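PDB 2EBA: putative glutaryl-CoA dehydrogenase from Thermus thermophilus, which belongs to the acyl-CoA dehydrogenase family of flavoproteins and binds flavin-adenine dinucleotide within an assembly of four copies of the chain. Local coordinates for residues A[123-128]-A[169-174]; A[185-190]-A[225-230]; A[251-256]-A[292-297]; A[321-326]-A[366-371]. One frame throughout, in Å; residues are numbered along the deposited sequence.

Contact 1: residues A[123-128]-A[169-174]; sequences GEMVGC and LAHLAV
M125 and H171 pass alongside each other in opposite directions, with CG of M125 3.6 Å from ND1 of H171. The histidine turns an edge toward the other backbone: V126 N lies in the ring plane and makes a weak bond to ND1, bent to 126° at the hydrogen. V126 itself runs at about a right angle to H171, and its CG2 lies 3.9 Å from L169 CB. Further out, M125 bends at its last torsion and brings CE to 3.2 Å from L172 CD2, a tight apolar fit where the two side chains cross at a slant. Within strand 127-130, C128 SG sits between its own backbone N and carbonyl carbon (chi1 62°), which sets it 3.4 Å from A173 CB. Main-chain bonds hold the framework in place: H171 N to V126 O at 2.8 Å comes first, and C128 N to L172 O and V174 N to C128 O then make a short parallel ladder pairing G127 with L172 and C128 with A173. Within the chain, strand 127-130 is an outer strand of a mixed three-stranded sheet, beside strand 172-178, while F116 of helix 110-121 packs on both M125 and L172, and F92 of helix 87-107 on V126.

Contact 2: residues A[185-190]-A[225-230]; sequences LGFLVP and SLRLPK
The ring of F187 and the guanidinium of R227 stand 75° apart, and it is the arginine's aliphatic stem that meets the ring, obliquely, with CD 3.7 Å from CE2. L185 CD2 likewise approaches the guanidinium at a slant, 3.5 Å from NH1, and W155 of strand 154-165 meets the F187 ring edge-to-face. The motif beneath is a single beta bridge between F187 and R227, where the segment leaving strand 220-223 runs briefly beside strand 184-190, outermost of the mixed sheet within this chain. Two straight backbone bonds flank it: L228 N to G186 O and L188 N to L226 O, each at 2.7 Å. CG of R227 is anti to its backbone N (chi1 179°), which puts CG within 3.7 Å of F187 CE2; a bend at chi3 then follows, and NE pairs with E224 in a salt bridge. Beyond the bridge, the L188 and L228 side chains cross at about a right angle, CD1 to CD1 3.6 Å, covered by Q112 of helix 110-121. P190 CD and L226 CD2 meet tip to tip at 3.9 Å. One water ties the arginine to both backbones: it accepts from G186 N and from R227 NH1, and donates to L228 O at 2.7 Å.

Contact 3: residues A[251-256]-A[292-297]; sequences GAMGAL and AWHTEG
L256 and H294 cross obliquely where two antiparallel helices of the C-terminal four-helix bundle face each other. Their segments run at a crossing angle of -156°, with axes 9.8 Å apart at closest. L256 divides its branches: CD1 reaches the helix backbone, 3.9 Å from H294 N, and also touches W293 CB, while CD2 lies 4.0 Å from H294 CB. L256 CB lies near the plane of the histidine ring, at the edge. M253 supplies the other half of the first shell, its SD resting 3.7 Å from G297 CA. As modelled, a CB on G297 would clash with the sulfur, though the placing of the M253 side chain, its methyl above all, is doubtful.

Outside this shell, Y80 of helix 72-85 hydrogen-bonds H294 NE2 and also packs on M253, so Y80 contacts both partners and probably steadies the histidine. W293 swings its indole away to K328, Q331 and M335 of helix 315-340. E296, on helix 281-309 with W293, reaches the subunit interface, forming salt bridges with K328 of its own chain and with K328 of the second subunit. Back at the centre, the carbonyl O of M253 lies in the plane of the H294 ring, at its edge and 3.2 Å from CD2.

Contact 4: residues A[321-326]-A[366-371]; sequences AKRQNV and GTHDVH. With FAD (flavin-adenine dinucleotide), chain I.
R323 can be followed atom by atom across to H371 and H368. Its CB meets H371 CB at 3.8 Å, backbone-near packing between the two helices. CG, anti to the backbone N (chi1 -177°), then lies over one face of the H368 ring in a CH-pi contact, 3.9 Å from the ring centroid and displaced toward the rim. CD follows at a longer range from H368 NE2. NE continues across to H368 CE1 at 3.6 Å, and the guanidinium ends only 23° from parallel to the imidazole. At the tip, NH1 gives a bond to Q324 OE1 at 2.8 Å, arriving from above that carbonyl's plane, and forms a salt bridge with E289 of the second subunit; NH2 bonds T372 OG1.

A second long chain, K322, crosses H371 at about a right angle, with its CD 3.5 Å from NE2. Its NZ donates to G366 O at 2.9 Å and also to the carbonyls of V361 and Y364. H371 is fixed by S319 at ND1 and by E365 O at NE2. At the start of helix 368-380, T367 is the N-cap: V370 N makes a weak bond to its OG1, and the same OG1 shares a hydrogen bond with O2B of flavin-adenine dinucleotide at 2.9 Å. Three carbonyls around a buried ammonium would be expected to keep K322 charged, whereas H368, beside a guanidinium and with NE2 buried without a partner, is more likely neutral.

Read from the N terminus, the four contacts come in series: each closes before the next opens, so none nests in or crosses another. Contact 1 closes a loop of 40 residues, joining strand 127-130 to strand 172-178. Contact 2, enclosing 34 residues, follows on the neighbouring strand 184-190 and brings back the segment that leads to helix 235-269; the two touch through A173 and V189. Contact 3 then joins helices 235-269 and 281-309 around 35 residues, and contact 4, around 39, joins helix 315-340 to the start of helix 368-380. This second pair also touches, through A252 and N325, and both reach the second subunit. Between the pairs, contacts 1 and 3 have centres about 30 Å apart.

Contact 1: residues A[123-128]-A[169-174]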
loop_
_atom_site.group_PDB
_atom_site.type_symbol
_atom_site.label_atom_id
_atom_site.label_comp_id
_atom_site.label_asym_id
_atom_site.label_seq_id
_atom_site.Cartn_x
_atom_site.Cartn_y
_atom_site.Cartn_z
ATOM N N GLY A 123 -30.283 23.155 21.907
ATOM C CA GLY A 123 -29.090 23.958 21.698
ATOM C C GLY A 123 -29.097 25.217 22.534
ATOM O O GLY A 123 -28.551 26.248 22.149
ATOM N N GLU A 124 -29.724 25.115 23.695
ATOM C CA GLU A 124 -29.845 26.217 24.626
ATOM C C GLU A 124 -28.706 26.192 25.647
ATOM O O GLU A 124 -28.403 27.202 26.274
ATOM C CB GLU A 124 -31.202 26.111 25.301
ATOM C CG GLU A 124 -31.443 27.045 26.430
ATOM C CD GLU A 124 -32.878 26.968 26.879
ATOM O OE1 GLU A 124 -33.195 27.559 27.938
ATOM O OE2 GLU A 124 -33.682 26.316 26.161
ATOM N N MET A 125 -28.089 25.024 25.802
ATOM C CA MET A 125 -26.936 24.867 26.679
ATOM C C MET A 125 -25.964 23.827 26.127
ATOM O O MET A 125 -26.284 22.641 26.049
ATOM C CB MET A 125 -27.384 24.472 28.088
ATOM C CG MET A 125 -26.321 23.748 28.897
ATOM S SD MET A 125 -26.996 22.917 30.348
ATOM C CE MET A 125 -26.210 21.313 30.216
ATOM N N VAL A 126 -24.776 24.284 25.746
ATOM C CA VAL A 126 -23.779 23.428 25.108
ATOM C C VAL A 126 -22.833 22.697 26.070
ATOM O O VAL A 126 -22.392 23.246 27.075
ATOM C CB VAL A 126 -22.963 24.246 24.077
ATOM C CG1 VAL A 126 -22.807 25.644 24.568
ATOM C CG2 VAL A 126 -21.592 23.620 23.831
ATOM N N GLY A 127 -22.532 21.443 25.741
ATOM C CA GLY A 127 -21.654 20.663 26.584
ATOM C C GLY A 127 -20.386 20.170 25.917
ATOM O O GLY A 127 -20.184 20.346 24.724
ATOM N N CYS A 128 -19.518 19.560 26.713
ATOM C CA CYS A 128 -18.271 19.007 26.212
ATOM C C CYS A 128 -17.986 17.711 26.973
ATOM O O CYS A 128 -18.613 17.409 27.987
ATOM C CB CYS A 128 -17.119 20.016 26.372
ATOM S SG CYS A 128 -16.751 20.465 28.076
ATOM N N LEU A 169 -17.170 26.670 24.765
ATOM C CA LEU A 169 -18.556 26.990 24.448
ATOM C C LEU A 169 -19.466 26.396 25.516
ATOM O O LEU A 169 -20.555 26.907 25.781
ATOM C CB LEU A 169 -18.952 26.399 23.083
ATOM C CG LEU A 169 -18.240 26.790 21.785
ATOM C CD1 LEU A 169 -18.781 25.949 20.629
ATOM C CD2 LEU A 169 -18.453 28.256 21.501
ATOM N N ALA A 170 -18.989 25.323 26.142
ATOM C CA ALA A 170 -19.756 24.574 27.131
ATOM C C ALA A 170 -20.075 25.218 28.468
ATOM O O ALA A 170 -19.264 25.937 29.043
ATOM C CB ALA A 170 -19.080 23.228 27.375
ATOM N N HIS A 171 -21.283 24.941 28.952
ATOM C CA HIS A 171 -21.726 25.412 30.255
ATOM C C HIS A 171 -21.590 24.184 31.139
ATOM O O HIS A 171 -21.374 24.287 32.343
ATOM C CB HIS A 171 -23.194 25.831 30.249
ATOM C CG HIS A 171 -23.572 26.689 29.088
ATOM N ND1 HIS A 171 -23.929 26.166 27.863
ATOM C CD2 HIS A 171 -23.649 28.035 28.962
ATOM C CE1 HIS A 171 -24.211 27.154 27.032
ATOM N NE2 HIS A 171 -24.049 28.298 27.674
ATOM N N LEU A 172 -21.719 23.013 30.522
ATOM C CA LEU A 172 -21.623 21.751 31.247
ATOM C C LEU A 172 -20.478 20.922 30.675
ATOM O O LEU A 172 -20.352 20.780 29.465
ATOM C CB LEU A 172 -22.943 20.980 31.125
ATOM C CG LEU A 172 -23.191 19.908 32.187
ATOM C CD1 LEU A 172 -23.233 20.565 33.561
ATOM C CD2 LEU A 172 -24.490 19.183 31.902
ATOM N N ALA A 173 -19.649 20.371 31.556
ATOM C CA ALA A 173 -18.504 19.569 31.141
ATOM C C ALA A 173 -18.529 18.191 31.793
ATOM O O ALA A 173 -18.416 18.070 33.013
ATOM C CB ALA A 173 -17.194 20.295 31.491
ATOM N N VAL A 174 -18.682 17.155 30.971
ATOM C CA VAL A 174 -18.721 15.789 31.469
ATOM C C VAL A 174 -17.292 15.411 31.736
ATOM O O VAL A 174 -16.548 15.085 30.821
ATOM C CB VAL A 174 -19.302 14.836 30.431
ATOM C CG1 VAL A 174 -19.377 13.428 30.995
ATOM C CG2 VAL A 174 -20.668 15.319 30.019
#

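Contact 2: residues A[185-190]-A[225-230]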
loop_
_atom_site.group_PDB
_atom_site.type_symbol
_atom_site.label_atom_id
_atom_site.label_comp_id
_atom_site.label_asym_id
_atom_site.label_seq_id
_atom_site.Cartn_x
_atom_site.Cartn_y
_atom_site.Cartn_z
ATOM N N LEU A 185 -15.360 7.547 37.549
ATOM C CA LEU A 185 -16.645 8.171 37.814
ATOM C C LEU A 185 -16.864 9.300 36.824
ATOM O O LEU A 185 -15.916 9.780 36.208
ATOM C CB LEU A 185 -16.678 8.728 39.231
ATOM C CG LEU A 185 -16.627 7.710 40.370
ATOM C CD1 LEU A 185 -16.555 8.461 41.698
ATOM C CD2 LEU A 185 -17.861 6.794 40.323
ATOM N N GLY A 186 -18.113 9.726 36.676
ATOM C CA GLY A 186 -18.418 10.808 35.756
ATOM C C GLY A 186 -19.219 11.936 36.374
ATOM O O GLY A 186 -20.281 11.706 36.952
ATOM N N PHE A 187 -18.724 13.161 36.225
ATOM C CA PHE A 187 -19.401 14.322 36.784
ATOM C C PHE A 187 -19.912 15.315 35.746
ATOM O O PHE A 187 -19.305 15.500 34.688
ATOM C CB PHE A 187 -18.464 15.054 37.743
ATOM C CG PHE A 187 -17.791 14.156 38.737
ATOM C CD1 PHE A 187 -16.639 13.456 38.392
ATOM C CD2 PHE A 187 -18.320 13.991 40.014
ATOM C CE1 PHE A 187 -16.024 12.606 39.303
ATOM C CE2 PHE A 187 -17.715 13.145 40.929
ATOM C CZ PHE A 187 -16.566 12.451 40.578
ATOM N N LEU A 188 -21.046 15.937 36.055
ATOM C CA LEU A 188 -21.629 16.972 35.204
ATOM C C LEU A 188 -21.175 18.246 35.912
ATOM O O LEU A 188 -21.819 18.725 36.841
ATOM C CB LEU A 188 -23.158 16.880 35.188
ATOM C CG LEU A 188 -23.674 15.504 34.769
ATOM C CD1 LEU A 188 -25.192 15.521 34.687
ATOM C CD2 LEU A 188 -23.055 15.122 33.427
ATOM N N VAL A 189 -20.035 18.759 35.462
ATOM C CA VAL A 189 -19.388 19.939 36.026
ATOM C C VAL A 189 -19.723 21.245 35.327
ATOM O O VAL A 189 -19.369 21.437 34.171
ATOM C CB VAL A 189 -17.851 19.774 35.972
ATOM C CG1 VAL A 189 -17.161 20.993 36.579
ATOM C CG2 VAL A 189 -17.444 18.510 36.679
ATOM N N PRO A 190 -20.425 22.154 36.015
ATOM C CA PRO A 190 -20.750 23.431 35.370
ATOM C C PRO A 190 -19.406 24.106 35.078
ATOM O O PRO A 190 -18.457 23.951 35.838
ATOM C CB PRO A 190 -21.569 24.150 36.436
ATOM C CG PRO A 190 -22.282 23.008 37.123
ATOM C CD PRO A 190 -21.166 21.991 37.276
ATOM N N SER A 225 -25.121 15.354 43.687
ATOM C CA SER A 225 -26.313 15.437 42.846
ATOM C C SER A 225 -25.910 15.726 41.395
ATOM O O SER A 225 -26.746 15.683 40.492
ATOM C CB SER A 225 -27.252 16.544 43.349
ATOM O OG SER A 225 -26.791 17.828 42.962
ATOM N N LEU A 226 -24.629 16.025 41.186
ATOM C CA LEU A 226 -24.106 16.324 39.854
ATOM C C LEU A 226 -23.157 15.237 39.335
ATOM O O LEU A 226 -22.518 15.377 38.294
ATOM C CB LEU A 226 -23.440 17.713 39.848
ATOM C CG LEU A 226 -24.160 18.754 38.972
ATOM C CD1 LEU A 226 -25.657 18.544 39.028
ATOM C CD2 LEU A 226 -23.788 20.149 39.413
ATOM N N ARG A 227 -23.066 14.140 40.074
ATOM C CA ARG A 227 -22.256 13.019 39.634
ATOM C C ARG A 227 -23.213 12.036 38.947
ATOM O O ARG A 227 -24.323 11.804 39.426
ATOM C CB ARG A 227 -21.583 12.315 40.811
ATOM C CG ARG A 227 -20.749 11.118 40.372
ATOM C CD ARG A 227 -20.102 10.418 41.533
ATOM N NE ARG A 227 -21.076 9.689 42.329
ATOM C CZ ARG A 227 -21.558 8.493 42.006
ATOM N NH1 ARG A 227 -21.144 7.900 40.899
ATOM N NH2 ARG A 227 -22.450 7.892 42.784
ATOM N N LEU A 228 -22.797 11.474 37.821
ATOM C CA LEU A 228 -23.627 10.517 37.106
ATOM C C LEU A 228 -23.742 9.222 37.938
ATOM O O LEU A 228 -22.781 8.452 38.056
ATOM C CB LEU A 228 -23.003 10.236 35.741
ATOM C CG LEU A 228 -23.700 10.721 34.465
ATOM C CD1 LEU A 228 -24.498 11.994 34.677
ATOM C CD2 LEU A 228 -22.618 10.927 33.424
ATOM N N PRO A 229 -24.932 8.971 38.521
ATOM C CA PRO A 229 -25.183 7.788 39.349
ATOM C C PRO A 229 -24.777 6.446 38.753
ATOM O O PRO A 229 -23.971 5.721 39.341
ATOM C CB PRO A 229 -26.683 7.882 39.648
ATOM C CG PRO A 229 -27.227 8.694 38.506
ATOM C CD PRO A 229 -26.174 9.746 38.337
ATOM N N LYS A 230 -25.328 6.114 37.590
ATOM C CA LYS A 230 -25.002 4.856 36.942
ATOM C C LYS A 230 -23.628 4.814 36.273
ATOM O O LYS A 230 -23.177 3.743 35.884
ATOM C CB LYS A 230 -26.070 4.494 35.911
ATOM C CG LYS A 230 -27.393 4.036 36.514
ATOM C CD LYS A 230 -28.401 5.165 36.625
ATOM C CE LYS A 230 -28.996 5.527 35.258
ATOM N NZ LYS A 230 -29.694 4.362 34.626
HETATM O O HOH W 1 -20.054 8.308 38.276
#

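Contact 3: residues A[251-256]-A[292-297]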
loop_
_atom_site.group_PDB
_atom_site.type_symbol
_atom_site.label_atom_id
_atom_site.label_comp_id
_atom_site.label_asym_id
_atom_site.label_seq_id
_atom_site.Cartn_x
_atom_site.Cartn_y
_atom_site.Cartn_z
ATOM N N GLY A 251 -20.411 10.056 8.935
ATOM C CA GLY A 251 -19.903 11.322 8.430
ATOM C C GLY A 251 -18.695 11.171 7.511
ATOM O O GLY A 251 -18.565 11.905 6.528
ATOM N N ALA A 252 -17.813 10.222 7.832
ATOM C CA ALA A 252 -16.609 9.959 7.039
ATOM C C ALA A 252 -16.979 9.737 5.587
ATOM O O ALA A 252 -16.283 10.185 4.671
ATOM C CB ALA A 252 -15.879 8.729 7.581
ATOM N N MET A 253 -18.091 9.039 5.378
ATOM C CA MET A 253 -18.568 8.737 4.036
ATOM C C MET A 253 -19.075 9.990 3.332
ATOM O O MET A 253 -19.058 10.069 2.103
ATOM C CB MET A 253 -19.672 7.678 4.085
ATOM C CG MET A 253 -19.165 6.262 4.302
ATOM S SD MET A 253 -17.479 6.028 3.708
ATOM C CE MET A 253 -17.742 6.011 1.937
ATOM N N GLY A 254 -19.524 10.968 4.112
ATOM C CA GLY A 254 -20.004 12.214 3.546
ATOM C C GLY A 254 -18.883 13.097 3.033
ATOM O O GLY A 254 -19.006 13.705 1.972
ATOM N N ALA A 255 -17.795 13.191 3.794
ATOM C CA ALA A 255 -16.648 13.995 3.381
ATOM C C ALA A 255 -16.009 13.310 2.164
ATOM O O ALA A 255 -15.364 13.956 1.339
ATOM C CB ALA A 255 -15.628 14.105 4.531
ATOM N N LEU A 256 -16.201 11.996 2.066
ATOM C CA LEU A 256 -15.662 11.222 0.954
ATOM C C LEU A 256 -16.444 11.580 -0.302
ATOM O O LEU A 256 -15.872 11.744 -1.364
ATOM C CB LEU A 256 -15.770 9.720 1.235
ATOM C CG LEU A 256 -14.798 8.802 0.467
ATOM C CD1 LEU A 256 -14.900 7.368 0.960
ATOM C CD2 LEU A 256 -15.105 8.856 -1.004
ATOM N N ALA A 292 -15.220 2.784 -4.770
ATOM C CA ALA A 292 -15.260 1.482 -4.119
ATOM C C ALA A 292 -15.313 1.662 -2.615
ATOM O O ALA A 292 -16.148 1.078 -1.936
ATOM C CB ALA A 292 -14.034 0.652 -4.508
ATOM N N TRP A 293 -14.420 2.492 -2.093
ATOM C CA TRP A 293 -14.384 2.720 -0.658
ATOM C C TRP A 293 -15.696 3.283 -0.125
ATOM O O TRP A 293 -16.186 2.862 0.911
ATOM C CB TRP A 293 -13.245 3.665 -0.320
ATOM C CG TRP A 293 -11.905 3.043 -0.460
ATOM C CD1 TRP A 293 -11.609 1.722 -0.391
ATOM C CD2 TRP A 293 -10.662 3.729 -0.614
ATOM N NE1 TRP A 293 -10.252 1.534 -0.490
ATOM C CE2 TRP A 293 -9.646 2.754 -0.629
ATOM C CE3 TRP A 293 -10.306 5.078 -0.737
ATOM C CZ2 TRP A 293 -8.290 3.083 -0.765
ATOM C CZ3 TRP A 293 -8.963 5.408 -0.871
ATOM C CH2 TRP A 293 -7.969 4.413 -0.885
ATOM N N HIS A 294 -16.254 4.244 -0.841
ATOM C CA HIS A 294 -17.498 4.854 -0.429
ATOM C C HIS A 294 -18.628 3.847 -0.336
ATOM O O HIS A 294 -19.409 3.880 0.599
ATOM C CB HIS A 294 -17.872 5.978 -1.387
ATOM C CG HIS A 294 -19.092 6.737 -0.974
ATOM N ND1 HIS A 294 -20.367 6.348 -1.327
ATOM C CD2 HIS A 294 -19.233 7.857 -0.225
ATOM C CE1 HIS A 294 -21.237 7.199 -0.814
ATOM N NE2 HIS A 294 -20.578 8.121 -0.141
ATOM N N THR A 295 -18.708 2.946 -1.310
ATOM C CA THR A 295 -19.744 1.921 -1.334
ATOM C C THR A 295 -19.569 0.971 -0.153
ATOM O O THR A 295 -20.538 0.600 0.500
ATOM C CB THR A 295 -19.676 1.129 -2.657
ATOM O OG1 THR A 295 -19.840 2.039 -3.754
ATOM C CG2 THR A 295 -20.750 0.067 -2.711
ATOM N N GLU A 296 -18.326 0.581 0.110
ATOM C CA GLU A 296 -18.007 -0.310 1.213
ATOM C C GLU A 296 -18.362 0.370 2.529
ATOM O O GLU A 296 -18.936 -0.235 3.422
ATOM C CB GLU A 296 -16.516 -0.648 1.188
ATOM C CG GLU A 296 -16.131 -1.581 0.059
ATOM C CD GLU A 296 -14.635 -1.767 -0.076
ATOM O OE1 GLU A 296 -14.225 -2.704 -0.792
ATOM O OE2 GLU A 296 -13.873 -0.975 0.514
ATOM N N GLY A 297 -18.031 1.648 2.627
ATOM C CA GLY A 297 -18.311 2.389 3.839
ATOM C C GLY A 297 -19.777 2.545 4.163
ATOM O O GLY A 297 -20.161 2.373 5.303
#

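Contact 4: residues A[321-326]-A[366-371]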
loop_
_atom_site.group_PDB
_atom_site.type_symbol
_atom_site.label_atom_id
_atom_site.label_comp_id
_atom_site.label_asym_id
_atom_site.label_seq_id
_atom_site.Cartn_x
_atom_site.Cartn_y
_atom_site.Cartn_z
ATOM N N ALA A 321 -15.884 -0.213 11.757
ATOM C CA ALA A 321 -16.445 0.810 10.879
ATOM C C ALA A 321 -15.756 2.178 10.978
ATOM O O ALA A 321 -15.548 2.839 9.969
ATOM C CB ALA A 321 -17.938 0.962 11.148
ATOM N N LYS A 322 -15.416 2.610 12.183
ATOM C CA LYS A 322 -14.749 3.896 12.348
ATOM C C LYS A 322 -13.361 3.835 11.709
ATOM O O LYS A 322 -12.980 4.698 10.918
ATOM C CB LYS A 322 -14.644 4.237 13.838
ATOM C CG LYS A 322 -14.297 5.676 14.132
ATOM C CD LYS A 322 -12.802 5.917 14.127
ATOM C CE LYS A 322 -12.499 7.324 14.619
ATOM N NZ LYS A 322 -11.034 7.577 14.753
ATOM N N ARG A 323 -12.624 2.786 12.051
ATOM C CA ARG A 323 -11.273 2.563 11.550
ATOM C C ARG A 323 -11.239 2.536 10.038
ATOM O O ARG A 323 -10.500 3.300 9.417
ATOM C CB ARG A 323 -10.747 1.235 12.090
ATOM C CG ARG A 323 -9.317 0.890 11.706
ATOM C CD ARG A 323 -9.267 -0.544 11.223
ATOM N NE ARG A 323 -7.945 -1.136 11.318
ATOM C CZ ARG A 323 -7.543 -2.154 10.573
ATOM N NH1 ARG A 323 -8.357 -2.686 9.670
ATOM N NH2 ARG A 323 -6.329 -2.649 10.746
ATOM N N GLN A 324 -12.049 1.663 9.443
ATOM C CA GLN A 324 -12.091 1.538 7.985
ATOM C C GLN A 324 -12.557 2.792 7.246
ATOM O O GLN A 324 -11.886 3.271 6.335
ATOM C CB GLN A 324 -12.990 0.374 7.560
ATOM C CG GLN A 324 -12.507 -0.998 7.971
ATOM C CD GLN A 324 -11.091 -1.288 7.525
ATOM O OE1 GLN A 324 -10.149 -1.107 8.288
ATOM N NE2 GLN A 324 -10.934 -1.729 6.282
ATOM N N ASN A 325 -13.707 3.329 7.637
ATOM C CA ASN A 325 -14.244 4.495 6.956
ATOM C C ASN A 325 -13.402 5.761 7.039
ATOM O O ASN A 325 -13.237 6.467 6.047
ATOM C CB ASN A 325 -15.673 4.787 7.445
ATOM C CG ASN A 325 -16.656 3.690 7.061
ATOM O OD1 ASN A 325 -17.861 3.805 7.299
ATOM N ND2 ASN A 325 -16.144 2.621 6.463
ATOM N N VAL A 326 -12.875 6.070 8.214
ATOM C CA VAL A 326 -12.069 7.278 8.345
ATOM C C VAL A 326 -10.768 7.144 7.551
ATOM O O VAL A 326 -10.364 8.078 6.857
ATOM C CB VAL A 326 -11.793 7.601 9.850
ATOM C CG1 VAL A 326 -10.923 8.855 9.985
ATOM C CG2 VAL A 326 -13.131 7.804 10.582
ATOM N N GLY A 366 -10.419 7.284 19.349
ATOM C CA GLY A 366 -9.668 6.061 19.112
ATOM C C GLY A 366 -8.871 6.151 17.828
ATOM O O GLY A 366 -9.460 6.222 16.764
ATOM N N THR A 367 -7.545 6.172 17.909
ATOM C CA THR A 367 -6.723 6.243 16.701
ATOM C C THR A 367 -6.837 4.969 15.851
ATOM O O THR A 367 -7.382 3.953 16.291
ATOM C CB THR A 367 -5.224 6.443 17.017
ATOM O OG1 THR A 367 -4.754 5.363 17.830
ATOM C CG2 THR A 367 -4.996 7.736 17.728
ATOM N N HIS A 368 -6.295 5.026 14.638
ATOM C CA HIS A 368 -6.334 3.884 13.736
ATOM C C HIS A 368 -5.797 2.646 14.429
ATOM O O HIS A 368 -6.410 1.589 14.395
ATOM C CB HIS A 368 -5.517 4.174 12.480
ATOM C CG HIS A 368 -5.706 3.161 11.396
ATOM N ND1 HIS A 368 -4.994 1.982 11.344
ATOM C CD2 HIS A 368 -6.564 3.128 10.349
ATOM C CE1 HIS A 368 -5.403 1.267 10.311
ATOM N NE2 HIS A 368 -6.356 1.941 9.693
ATOM N N ASP A 369 -4.656 2.797 15.082
ATOM C CA ASP A 369 -4.040 1.690 15.788
ATOM C C ASP A 369 -4.791 1.148 17.010
ATOM O O ASP A 369 -4.752 -0.055 17.258
ATOM C CB ASP A 369 -2.602 2.052 16.169
ATOM C CG ASP A 369 -1.693 2.140 14.956
ATOM O OD1 ASP A 369 -1.895 1.357 14.012
ATOM O OD2 ASP A 369 -0.767 2.973 14.940
ATOM N N VAL A 370 -5.464 1.989 17.786
ATOM C CA VAL A 370 -6.179 1.422 18.924
ATOM C C VAL A 370 -7.321 0.528 18.427
ATOM O O VAL A 370 -7.597 -0.524 19.003
ATOM C CB VAL A 370 -6.768 2.500 19.886
ATOM C CG1 VAL A 370 -5.696 3.496 20.269
ATOM C CG2 VAL A 370 -7.962 3.175 19.266
ATOM N N HIS A 371 -7.979 0.937 17.349
ATOM C CA HIS A 371 -9.083 0.152 16.823
ATOM C C HIS A 371 -8.558 -1.172 16.295
ATOM O O HIS A 371 -9.208 -2.207 16.430
ATOM C CB HIS A 371 -9.807 0.939 15.738
ATOM C CG HIS A 371 -10.510 2.151 16.257
ATOM N ND1 HIS A 371 -11.515 2.080 17.199
ATOM C CD2 HIS A 371 -10.341 3.468 15.987
ATOM C CE1 HIS A 371 -11.933 3.301 17.486
ATOM N NE2 HIS A 371 -11.236 4.160 16.767
HETATM P PA FAD I . -1.211 9.214 22.025
HETATM O O1A FAD I . 0.113 9.434 22.723
HETATM O O2A FAD I . -2.339 8.495 22.722
HETATM O O5B FAD I . -0.887 8.512 20.601
HETATM C C5B FAD I . 0.101 8.846 19.776
HETATM C C4B FAD I . 0.524 7.858 18.719
HETATM O O4B FAD I . 0.719 6.424 19.376
HETATM C C3B FAD I . -0.833 7.359 17.982
HETATM O O3B FAD I . -0.385 6.870 16.723
HETATM C C2B FAD I . -1.357 6.038 18.593
HETATM O O2B FAD I . -1.850 5.166 17.648
HETATM C C1B FAD I . -0.046 5.423 19.012
HETATM N N9A FAD I . -0.374 4.525 20.202
HETATM C C8A FAD I . -0.873 4.921 21.362
HETATM N N7A FAD I . -0.980 3.800 22.151
HETATM C C5A FAD I . -0.525 2.721 21.456
HETATM C C6A FAD I . -0.387 1.322 21.740
HETATM N N6A FAD I . -0.761 0.805 22.923
HETATM N N1A FAD I . 0.132 0.490 20.778
HETATM C C2A FAD I . 0.518 0.975 19.559
HETATM N N3A FAD I . 0.395 2.310 19.262
HETATM C C4A FAD I . -0.112 3.195 20.197
HETATM N N1 FAD I . -10.665 13.837 23.621
HETATM C C2 FAD I . -11.770 13.882 24.439
HETATM O O2 FAD I . -11.829 13.158 25.448
HETATM N N3 FAD I . -12.806 14.728 24.150
HETATM C C4 FAD I . -12.760 15.544 23.045
HETATM O O4 FAD I . -13.709 16.317 22.807
HETATM C C4X FAD I . -11.635 15.516 22.194
HETATM N N5 FAD I . -11.552 16.341 21.091
HETATM C C5X FAD I . -10.442 16.345 20.281
HETATM C C6 FAD I . -10.375 17.233 19.176
HETATM C C7 FAD I . -9.222 17.267 18.352
HETATM C C7M FAD I . -9.216 18.253 17.203
HETATM C C8 FAD I . -8.123 16.393 18.627
HETATM C C8M FAD I . -6.853 16.365 17.802
HETATM C C9 FAD I . -8.198 15.513 19.721
HETATM C C9A FAD I . -9.348 15.464 20.578
HETATM N N10 FAD I . -9.443 14.612 21.698
HETATM C C10 FAD I . -10.560 14.635 22.501
HETATM C "C1'" FAD I . -8.355 13.697 22.074
HETATM C "C2'" FAD I . -8.138 12.556 21.124
HETATM O "O2'" FAD I . -9.059 11.518 21.422
HETATM C "C3'" FAD I . -6.702 12.142 21.259
HETATM O "O3'" FAD I . -5.925 12.986 20.414
HETATM C "C4'" FAD I . -6.429 10.693 20.872
HETATM O "O4'" FAD I . -6.777 9.813 21.946
HETATM C "C5'" FAD I . -4.961 10.495 20.552
HETATM O "O5'" FAD I . -4.206 10.485 21.747
HETATM P P FAD I . -2.968 11.484 22.059
HETATM O O1P FAD I . -3.053 12.734 21.239
HETATM O O2P FAD I . -2.910 11.658 23.557
HETATM O O3P FAD I . -1.712 10.660 21.504
#